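Local coordinates for protein putative carbonic anhydrase (Streptococcus mutans, PDB 3LAS) that probably catalyses the reversible interconversion of carbon dioxide and hydrogencarbonate, as a zinc-dependent beta-class carbonic anhydrase with one zinc ion per subunit, at residues A[25-31]-A[53-57]; A[32-38]-A[83-89]; A[40-45]-A[57-61]; A[64-68]-A[121-125]. All blocks are in the same frame, centred on the assembly; numbering follows the deposited sequence. Where two conformers were deposited one is given.

Interaction 1 (A[25-31]-A[53-57])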
# COMPACT_ATOMS: atom_id res chain seq x y z
N LEU A 25 14.21 -14.10 4.39
CA LEU A 25 12.92 -14.68 4.62
C LEU A 25 12.26 -15.05 3.30
O LEU A 25 12.63 -14.47 2.27
CB LEU A 25 12.06 -13.60 5.29
CG LEU A 25 12.45 -13.29 6.76
CD1 LEU A 25 11.74 -11.99 7.19
CD2 LEU A 25 12.13 -14.38 7.74
N PRO A 26 11.31 -15.97 3.30
CA PRO A 26 10.72 -16.39 2.01
C PRO A 26 9.79 -15.33 1.39
O PRO A 26 9.15 -14.53 2.12
CB PRO A 26 9.86 -17.62 2.41
CG PRO A 26 9.55 -17.42 3.86
CD PRO A 26 10.81 -16.71 4.47
N LEU A 27 9.68 -15.34 0.09
CA LEU A 27 8.81 -14.44 -0.61
C LEU A 27 7.34 -14.69 -0.25
O LEU A 27 6.54 -13.76 -0.16
CB LEU A 27 9.03 -14.69 -2.08
CG LEU A 27 8.63 -13.61 -3.05
CD1 LEU A 27 8.45 -12.14 -2.70
CD2 LEU A 27 9.24 -13.79 -4.50
N LYS A 28 6.93 -15.93 -0.01
CA LYS A 28 5.56 -16.24 0.36
C LYS A 28 5.28 -15.85 1.80
O LYS A 28 5.95 -16.31 2.73
CB LYS A 28 5.28 -17.76 0.18
CG LYS A 28 5.20 -18.23 -1.27
CD LYS A 28 4.71 -19.71 -1.28
CE LYS A 28 4.22 -20.13 -2.65
NZ LYS A 28 5.35 -20.13 -3.62
N PRO A 29 4.32 -14.94 2.07
CA PRO A 29 4.10 -14.54 3.46
C PRO A 29 3.74 -15.69 4.37
O PRO A 29 2.91 -16.51 4.00
CB PRO A 29 2.93 -13.52 3.33
CG PRO A 29 3.10 -12.93 1.93
CD PRO A 29 3.50 -14.18 1.14
N LYS A 30 4.26 -15.70 5.58
CA LYS A 30 4.06 -16.84 6.49
C LYS A 30 2.60 -17.06 6.85
O LYS A 30 2.13 -18.25 6.99
CB LYS A 30 4.83 -16.55 7.79
CG LYS A 30 4.85 -17.71 8.71
CD LYS A 30 5.86 -17.46 9.83
CE LYS A 30 5.72 -18.50 10.88
NZ LYS A 30 6.52 -17.95 11.98
N THR A 31 1.87 -15.99 7.04
CA THR A 31 0.48 -16.16 7.50
C THR A 31 -0.50 -16.41 6.40
O THR A 31 -1.70 -16.65 6.67
CB THR A 31 -0.06 -14.93 8.30
OG1 THR A 31 -0.18 -13.84 7.38
CG2 THR A 31 0.90 -14.54 9.47
N LEU A 53 8.22 -9.49 10.80
CA LEU A 53 8.69 -9.37 9.49
C LEU A 53 8.47 -10.65 8.69
O LEU A 53 8.73 -11.75 9.18
CB LEU A 53 10.20 -8.97 9.54
CG LEU A 53 10.77 -8.35 8.27
CD1 LEU A 53 10.10 -6.96 8.03
CD2 LEU A 53 12.30 -8.19 8.36
N GLY A 54 7.93 -10.55 7.47
CA GLY A 54 7.59 -11.68 6.62
C GLY A 54 6.21 -12.26 6.81
O GLY A 54 5.88 -13.24 6.14
N ASP A 55 5.42 -11.71 7.73
CA ASP A 55 4.11 -12.34 8.02
C ASP A 55 3.04 -12.16 7.00
O ASP A 55 2.33 -13.15 6.68
CB ASP A 55 3.54 -11.88 9.38
CG ASP A 55 4.08 -12.64 10.57
OD1 ASP A 55 4.84 -13.62 10.38
OD2 ASP A 55 3.70 -12.27 11.69
N ALA A 56 2.82 -10.96 6.47
CA ALA A 56 1.63 -10.71 5.63
C ALA A 56 1.93 -9.68 4.56
O ALA A 56 2.71 -8.71 4.79
CB ALA A 56 0.53 -10.16 6.52
N HIS A 57 1.29 -9.81 3.40
CA HIS A 57 1.31 -8.74 2.43
C HIS A 57 0.46 -7.56 2.89
O HIS A 57 -0.59 -7.76 3.54
CB HIS A 57 0.75 -9.23 1.05
CG HIS A 57 1.76 -10.01 0.29
ND1 HIS A 57 1.45 -11.09 -0.52
CD2 HIS A 57 3.10 -9.85 0.23
CE1 HIS A 57 2.56 -11.51 -1.12
NE2 HIS A 57 3.60 -10.81 -0.64
O HOH W 1 8.28 -14.15 4.74
O HOH W 2 6.42 -11.23 0.68
O HOH W 3 4.87 -15.19 12.61

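Interaction 2 (A[32-38]-A[83-89]). With ZN (zinc ion), chain C.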
# COMPACT_ATOMS: atom_id res chain seq x y z
N ARG A 32 -0.07 -16.28 5.14
CA ARG A 32 -0.99 -16.44 3.98
C ARG A 32 -2.07 -15.39 3.97
O ARG A 32 -3.11 -15.55 3.34
CB ARG A 32 -1.56 -17.83 3.80
CG ARG A 32 -0.42 -18.91 3.73
CD ARG A 32 -1.05 -20.16 3.25
NE ARG A 32 -0.32 -21.40 3.29
CZ ARG A 32 -0.00 -22.09 4.36
NH1 ARG A 32 -0.15 -21.56 5.59
NH2 ARG A 32 0.55 -23.31 4.13
N VAL A 33 -1.81 -14.21 4.56
CA VAL A 33 -2.78 -13.12 4.57
C VAL A 33 -2.27 -11.95 3.75
O VAL A 33 -1.05 -11.63 3.78
CB VAL A 33 -3.04 -12.62 6.02
CG1 VAL A 33 -4.04 -11.45 5.99
CG2 VAL A 33 -3.55 -13.73 6.90
N ALA A 34 -3.18 -11.31 3.03
CA ALA A 34 -2.98 -9.99 2.42
C ALA A 34 -3.92 -9.02 3.07
O ALA A 34 -5.17 -9.31 3.19
CB ALA A 34 -3.20 -10.06 0.93
N ILE A 35 -3.40 -7.87 3.51
CA ILE A 35 -4.21 -6.79 4.11
C ILE A 35 -4.39 -5.70 3.12
O ILE A 35 -3.42 -5.31 2.45
CB ILE A 35 -3.45 -6.28 5.33
CG1 ILE A 35 -3.31 -7.42 6.38
CG2 ILE A 35 -4.16 -5.05 5.98
CD1 ILE A 35 -2.01 -7.28 7.16
N VAL A 36 -5.61 -5.21 2.93
CA VAL A 36 -5.91 -4.02 2.05
C VAL A 36 -6.31 -2.89 2.96
O VAL A 36 -7.33 -3.03 3.69
CB VAL A 36 -7.03 -4.38 1.07
CG1 VAL A 36 -7.47 -3.18 0.22
CG2 VAL A 36 -6.64 -5.59 0.18
N THR A 37 -5.55 -1.81 2.97
CA THR A 37 -5.86 -0.72 3.89
C THR A 37 -5.47 0.63 3.31
O THR A 37 -5.06 0.74 2.14
CB THR A 37 -5.22 -0.97 5.26
OG1 THR A 37 -5.73 -0.08 6.25
CG2 THR A 37 -3.71 -0.93 5.21
N CYS A 38 -5.69 1.68 4.08
CA CYS A 38 -5.38 3.03 3.63
C CYS A 38 -3.92 3.35 3.85
O CYS A 38 -3.24 2.83 4.76
CB CYS A 38 -6.28 3.98 4.46
SG CYS A 38 -6.08 5.75 3.86
N THR A 83 -0.86 -16.54 -0.83
CA THR A 83 -1.82 -16.11 0.20
C THR A 83 -3.22 -16.63 -0.10
O THR A 83 -3.56 -16.96 -1.25
CB THR A 83 -1.84 -14.57 0.46
OG1 THR A 83 -2.38 -13.92 -0.70
CG2 THR A 83 -0.44 -14.02 0.76
N SER A 84 -4.03 -16.69 0.94
CA SER A 84 -5.35 -17.29 0.83
C SER A 84 -6.33 -16.74 1.77
O SER A 84 -7.40 -17.31 1.98
CB SER A 84 -5.25 -18.81 0.86
OG SER A 84 -4.58 -19.25 2.00
N GLU A 85 -6.10 -15.56 2.31
CA GLU A 85 -6.99 -14.84 3.19
C GLU A 85 -6.80 -13.33 2.96
O GLU A 85 -5.68 -12.90 2.65
CB GLU A 85 -6.60 -15.24 4.68
CG GLU A 85 -7.44 -14.47 5.69
CD GLU A 85 -7.27 -15.02 7.15
OE1 GLU A 85 -6.71 -16.10 7.42
OE2 GLU A 85 -7.79 -14.24 7.99
N ILE A 86 -7.88 -12.57 3.06
CA ILE A 86 -7.81 -11.10 2.85
C ILE A 86 -8.41 -10.42 4.05
O ILE A 86 -9.45 -10.88 4.57
CB ILE A 86 -8.58 -10.67 1.55
CG1 ILE A 86 -7.94 -11.32 0.34
CG2 ILE A 86 -8.51 -9.15 1.46
CD1 ILE A 86 -8.86 -11.16 -0.90
N VAL A 87 -7.83 -9.29 4.47
CA VAL A 87 -8.44 -8.40 5.47
C VAL A 87 -8.60 -7.06 4.84
O VAL A 87 -7.59 -6.48 4.36
CB VAL A 87 -7.54 -8.30 6.72
CG1 VAL A 87 -8.14 -7.29 7.77
CG2 VAL A 87 -7.35 -9.63 7.38
N VAL A 88 -9.81 -6.52 4.78
CA VAL A 88 -10.06 -5.14 4.33
C VAL A 88 -10.15 -4.26 5.53
O VAL A 88 -11.11 -4.48 6.37
CB VAL A 88 -11.35 -5.09 3.50
CG1 VAL A 88 -11.63 -3.62 3.11
CG2 VAL A 88 -11.17 -5.96 2.25
N LEU A 89 -9.21 -3.33 5.72
CA LEU A 89 -9.13 -2.54 6.95
C LEU A 89 -9.28 -1.07 6.59
O LEU A 89 -8.41 -0.49 5.91
CB LEU A 89 -7.75 -2.78 7.61
CG LEU A 89 -7.45 -2.03 8.87
CD1 LEU A 89 -8.38 -2.46 10.00
CD2 LEU A 89 -5.99 -2.29 9.25
ZN ZN C . -7.53 6.98 5.10
O HOH W 4 -6.58 8.91 5.24

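Interaction 3 (A[40-45]-A[57-61])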
# COMPACT_ATOMS: atom_id res chain seq x y z
N ASP A 40 -2.90 6.02 5.13
CA ASP A 40 -2.83 6.93 6.24
C ASP A 40 -1.56 6.80 7.08
O ASP A 40 -1.19 5.73 7.53
CB ASP A 40 -4.05 6.74 7.15
CG ASP A 40 -4.18 7.88 8.11
OD1 ASP A 40 -3.63 7.78 9.25
OD2 ASP A 40 -4.92 8.81 7.78
N SER A 41 -0.94 7.96 7.27
CA SER A 41 0.37 8.05 7.99
C SER A 41 0.28 7.62 9.44
O SER A 41 1.31 7.34 10.08
CB SER A 41 0.89 9.47 7.93
OG SER A 41 0.03 10.38 8.66
N ARG A 42 -0.94 7.58 10.01
CA ARG A 42 -1.12 7.26 11.45
C ARG A 42 -1.43 5.80 11.66
O ARG A 42 -1.77 5.41 12.78
CB ARG A 42 -2.24 8.10 12.02
CG ARG A 42 -2.00 9.64 11.81
CD ARG A 42 -3.27 10.44 11.99
NE ARG A 42 -4.23 10.08 10.95
CZ ARG A 42 -5.46 10.60 10.88
NH1 ARG A 42 -5.86 11.53 11.79
NH2 ARG A 42 -6.33 10.12 10.03
N LEU A 43 -1.32 4.99 10.61
CA LEU A 43 -1.49 3.56 10.70
C LEU A 43 -0.20 2.86 10.34
O LEU A 43 0.25 2.95 9.17
CB LEU A 43 -2.67 3.08 9.86
CG LEU A 43 -2.83 1.57 9.67
CD1 LEU A 43 -2.93 0.77 11.00
CD2 LEU A 43 -3.96 1.30 8.77
N HIS A 44 0.44 2.24 11.35
CA HIS A 44 1.59 1.37 11.09
C HIS A 44 1.08 -0.04 11.27
O HIS A 44 0.76 -0.46 12.40
CB HIS A 44 2.77 1.75 11.98
CG HIS A 44 3.45 3.01 11.54
ND1 HIS A 44 4.51 3.52 12.26
CD2 HIS A 44 3.23 3.83 10.47
CE1 HIS A 44 4.91 4.61 11.66
NE2 HIS A 44 4.18 4.84 10.58
N VAL A 45 0.89 -0.72 10.15
CA VAL A 45 0.12 -1.96 10.11
C VAL A 45 0.77 -3.07 10.92
O VAL A 45 0.08 -3.85 11.61
CB VAL A 45 -0.07 -2.38 8.64
CG1 VAL A 45 -0.78 -3.67 8.60
CG2 VAL A 45 -0.85 -1.34 7.92
N HIS A 57 1.29 -9.81 3.40
CA HIS A 57 1.31 -8.74 2.43
C HIS A 57 0.46 -7.56 2.89
O HIS A 57 -0.59 -7.76 3.54
CB HIS A 57 0.75 -9.23 1.05
CG HIS A 57 1.76 -10.01 0.29
ND1 HIS A 57 1.45 -11.09 -0.52
CD2 HIS A 57 3.10 -9.85 0.23
CE1 HIS A 57 2.56 -11.51 -1.12
NE2 HIS A 57 3.60 -10.81 -0.64
N ILE A 58 0.96 -6.38 2.58
CA ILE A 58 0.28 -5.12 3.03
C ILE A 58 0.10 -4.27 1.81
O ILE A 58 1.07 -3.82 1.21
CB ILE A 58 1.06 -4.37 4.12
CG1 ILE A 58 1.32 -5.34 5.31
CG2 ILE A 58 0.30 -3.15 4.57
CD1 ILE A 58 2.39 -4.77 6.29
N LEU A 59 -1.15 -4.13 1.36
CA LEU A 59 -1.57 -3.31 0.21
C LEU A 59 -2.17 -2.05 0.76
O LEU A 59 -2.99 -2.10 1.68
CB LEU A 59 -2.58 -4.00 -0.69
CG LEU A 59 -2.08 -5.22 -1.47
CD1 LEU A 59 -1.83 -6.44 -0.58
CD2 LEU A 59 -3.16 -5.63 -2.45
N ARG A 60 -1.78 -0.88 0.21
CA ARG A 60 -2.30 0.39 0.79
C ARG A 60 -2.51 1.36 -0.33
O ARG A 60 -1.68 1.56 -1.23
CB ARG A 60 -1.28 1.02 1.75
CG ARG A 60 -0.84 0.04 2.88
CD ARG A 60 0.09 0.65 3.93
NE ARG A 60 -0.70 1.61 4.77
CZ ARG A 60 -0.28 2.15 5.89
NH1 ARG A 60 0.88 1.81 6.43
NH2 ARG A 60 -1.05 3.00 6.51
N ASN A 61 -3.65 2.07 -0.26
CA ASN A 61 -4.02 3.10 -1.23
C ASN A 61 -4.84 4.15 -0.51
O ASN A 61 -5.02 4.09 0.73
CB ASN A 61 -4.67 2.54 -2.49
CG ASN A 61 -6.06 1.96 -2.20
OD1 ASN A 61 -6.61 2.21 -1.13
ND2 ASN A 61 -6.63 1.30 -3.18

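Interaction 4 (A[64-68]-A[121-125]). With GAI (guanidine), chain I.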
# COMPACT_ATOMS: atom_id res chain seq x y z
N GLY A 64 -8.09 2.64 1.34
CA GLY A 64 -8.16 1.18 1.43
C GLY A 64 -9.23 0.67 0.48
O GLY A 64 -9.91 -0.35 0.80
N ARG A 65 -9.44 1.29 -0.68
CA ARG A 65 -10.54 0.92 -1.59
C ARG A 65 -10.16 -0.17 -2.56
O ARG A 65 -8.99 -0.26 -2.98
CB ARG A 65 -10.93 2.10 -2.43
CG ARG A 65 -11.29 3.39 -1.59
CD ARG A 65 -12.19 3.15 -0.39
NE ARG A 65 -13.39 2.30 -0.59
CZ ARG A 65 -14.55 2.79 -1.00
NH1 ARG A 65 -14.69 4.06 -1.34
NH2 ARG A 65 -15.52 1.91 -1.01
N VAL A 66 -11.05 -1.04 -2.94
CA VAL A 66 -10.72 -2.08 -3.89
C VAL A 66 -10.84 -1.47 -5.27
O VAL A 66 -11.83 -0.75 -5.64
CB VAL A 66 -11.65 -3.30 -3.68
CG1 VAL A 66 -11.60 -4.21 -4.92
CG2 VAL A 66 -11.23 -4.01 -2.38
N THR A 67 -9.77 -1.59 -6.03
CA THR A 67 -9.55 -1.07 -7.40
C THR A 67 -9.01 -2.17 -8.29
O THR A 67 -8.63 -3.23 -7.77
CB THR A 67 -8.52 0.10 -7.38
OG1 THR A 67 -7.26 -0.49 -6.97
CG2 THR A 67 -8.97 1.21 -6.35
N ASP A 68 -8.86 -1.89 -9.56
CA ASP A 68 -8.19 -2.83 -10.46
C ASP A 68 -6.77 -3.13 -10.01
O ASP A 68 -6.33 -4.28 -10.14
CB ASP A 68 -8.16 -2.33 -11.92
CG ASP A 68 -9.55 -2.35 -12.58
OD1 ASP A 68 -10.48 -2.96 -12.11
OD2 ASP A 68 -9.62 -1.73 -13.68
N PHE A 121 -12.61 9.32 -7.54
CA PHE A 121 -11.59 9.29 -6.48
C PHE A 121 -11.95 8.41 -5.32
O PHE A 121 -11.14 8.27 -4.35
CB PHE A 121 -11.21 10.71 -6.02
CG PHE A 121 -10.44 11.43 -7.12
CD1 PHE A 121 -9.06 11.38 -7.15
CD2 PHE A 121 -11.12 12.14 -8.11
CE1 PHE A 121 -8.33 11.99 -8.17
CE2 PHE A 121 -10.35 12.77 -9.14
CZ PHE A 121 -8.96 12.65 -9.14
N LEU A 122 -13.13 7.77 -5.35
CA LEU A 122 -13.52 6.74 -4.39
C LEU A 122 -13.70 7.24 -2.96
O LEU A 122 -13.32 6.58 -1.99
CB LEU A 122 -12.66 5.46 -4.43
CG LEU A 122 -12.43 4.87 -5.78
CD1 LEU A 122 -11.39 3.74 -5.79
CD2 LEU A 122 -13.73 4.41 -6.43
N PRO A 123 -14.33 8.42 -2.72
CA PRO A 123 -14.64 8.85 -1.36
C PRO A 123 -15.71 7.98 -0.72
O PRO A 123 -16.38 7.19 -1.45
CB PRO A 123 -15.17 10.33 -1.57
CG PRO A 123 -15.88 10.23 -2.91
CD PRO A 123 -14.94 9.30 -3.75
N PHE A 124 -15.86 8.17 0.57
CA PHE A 124 -17.00 7.50 1.24
C PHE A 124 -17.38 8.37 2.42
O PHE A 124 -16.58 9.20 3.00
CB PHE A 124 -16.62 6.03 1.66
CG PHE A 124 -15.49 5.91 2.66
CD1 PHE A 124 -15.68 6.21 3.99
CD2 PHE A 124 -14.29 5.39 2.25
CE1 PHE A 124 -14.63 6.01 4.92
CE2 PHE A 124 -13.23 5.17 3.18
CZ PHE A 124 -13.40 5.51 4.46
N THR A 125 -18.57 8.06 2.95
CA THR A 125 -19.02 8.75 4.15
C THR A 125 -19.26 7.84 5.35
O THR A 125 -19.07 8.22 6.53
CB THR A 125 -20.40 9.53 3.92
OG1 THR A 125 -21.32 8.76 3.14
CG2 THR A 125 -20.02 10.83 3.19
C GAI I . -6.80 9.22 -11.25
N1 GAI I . -5.80 8.46 -11.71
N2 GAI I . -7.94 8.90 -10.67
N3 GAI I . -7.18 10.40 -11.50

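Interaction 1 (A[25-31]-A[53-57])
Backbone bonding joins Lys30 and Thr31 to the turn at Gly54 and Asp55. Lys30 N donates to Gly54 O over 3.0 Å, almost straight at 169°, and Thr31 N donates to Asp55 O over 2.9 Å. Asp55 O takes a second bond from Thr31 OG1 at 2.7 Å; this hydroxyl stands above the carbonyl plane, while the amide lies in it. A chi1 of 68° on Thr31 turns OG1 to that oxygen and leaves CG2 against Asp55 CB.

The ring contact is a CH-pi interaction: Pro29 CG sits 3.3 Å from the His57 ring centroid, 6° off the normal, over the middle of one face. His57 ND1 is bonded to Ser77 OG.

Leu25 CD1 and Leu53 CG make an apolar contact at 3.9 Å.

Three waters bridge the segments. One donates to Pro26 O and Gly54 O, a second joins Leu27 O to His57 NE2, and a third links Lys30 NZ with Asp55 OD1, while Asp55 OD2 accepts from Ala52 N.

Arg42 of the second subunit bonds Leu25 O. This junction between the loop and the outermost strand of the chain's own sheet, which pairs onward with the second subunit, thus belongs to the dimer interface of the beta-carbonic anhydrase fold.

Interaction 2 (A[32-38]-A[83-89])
Thr37 and Leu89 meet near the C-terminal end of strand 33-38, beside strand 85-91. Thr37 CB lies 3.3 Å from Leu89 O; from there OG1, anti to the backbone N (chi1 -168°), continues to the same oxygen and donates a 2.7 Å hydrogen bond. The hydroxyl approaches from above the carbonyl plane, 38° out of it, and lies alongside Leu89 CB, CG and CD2.

Backbone bonds alternate between the parallel strands: Val36 N to Val87 O at 2.8 Å and Leu89 N to Val36 O at 2.8 Å are nearly linear, and Ala34 is bonded through its N to Glu85 O and through its O to Val87 N. The axes run 4.7 Å apart at 16°. Val33 CG1 packs on Val87 CG2 at 4.0 Å, while Cys38 SG, past the last pairing, binds zinc at 2.3 Å, with His91, Cys94 and a water completing four ligands.

Both strands are central in the sheet. Ala34, Val36, Ile86 and Val88 lie on the face packed by helices 68-80 and 127-140; Val33, Ile35, Glu85 and Val87 face Phe9 and Phe6 of the second subunit, whose Tyr5 and Phe6 backbone amides bond the Glu85 carboxylate.

Interaction 3 (A[40-45]-A[57-61])
Arg60 points its guanidinium end-on at the carbonyl of Leu43. Arg60 NH1 and NH2 both donate to Leu43 O, each at 3.0 Å, and both reach it from the same face of the carbonyl plane. Both bonds are bent, as expected when two donors share one acceptor, and the oxygen lies 16° out of the guanidinium plane. A bend at chi3 (71°) in an otherwise extended chain turns the group to this position.

Val45 comes from the opposite direction: its CG2 stands 3.9 Å above the Arg60 guanidinium plane, offset toward the rim by NH1. Val45 CG2 also packs on Ile58 CG2 at 4.0 Å, the two side chains sliding past each other in opposite directions.

On the loop side, Arg42 meets Asp40 side-on. Arg42 NE reaches the syn lone pair of Asp40 OD1 at 2.9 Å, NH2 binds OD2, and the backbone N of Arg42 closes an Asx turn on OD1. Arg42 NH1 has a second partner in Asp93.

The buried Arg60 charge is thus met by carbonyl dipoles, Cys38 O being a further acceptor. Asp40, predicted as a zinc ligand, does not bind the metal in this conformer: it is held by Arg42, consistent with the Asp-Arg dyad and water-bound zinc of open beta-class enzymes.

Interaction 4 (A[64-68]-A[121-125])
The loop 64-68 and the loop 121-125 approach without backbone pairing; their nearest CA atoms, those of Arg65 and Leu122, are 7.1 Å apart. Leu122 has a positive phi, and Leu122 O accepts from Arg65 NH1 across 2.9 Å. That bent bond is in the guanidinium plane, yet the nitrogen stands 54° out of the carbonyl plane.

Arg65 reaches this oxygen by folding: with chi2 at -45° and chi3 also bent, CG lies against Leu122 CB and the guanidinium turns toward Phe124. Its plane is 89° from the Phe124 ring; Arg65 NH1 lies 3.8 Å from Phe124 CD2, at the ring's edge. NE and NH2 form salt bridges to Asp134 and Glu133, so all three nitrogens have partners: two carboxylates of helix 127-140 and one loop carbonyl.

In this beta-carbonic anhydrase fold, the segment after strand 56-61 thereby joins the loop leading into helix 127-140, with the Phe124 side chain about 4 Å from that of the zinc ligand Cys94.

Leu122 CD1 wedges between Arg65 CB and Thr67 CG2, 3.5 Å from the latter. Thr67 N-caps helix 68-80: OG1 holds Val70 N and also bonds Asp69 of the second subunit. Phe121 CZ comes 3.7 Å from N3 of a bound guanidine.

Overall arrangement
Interactions 1, 2 and 3 share one sheet: strand 56-61 pairs with strand 33-38, through His57 O to Ile35 N (2.8 Å) and Leu59 N to Ile35 O (2.8 Å), both probable hydrogen bonds, and strand 33-38 pairs in turn with 85-91. His57 belongs to interactions 1 and 3, whose centres are 16 Å apart. Interaction 2 ends at the zinc site, where Cys38 SG packs 3.7 Å from Asn61 O of interaction 3. Interaction 4 flanks that site from another loop, its Phe124 side chain about 6 Å from the zinc. Interactions 1 and 4 lie on opposite sides of the chain centre, nearest atoms about 12 Å apart. All four touch the second subunit.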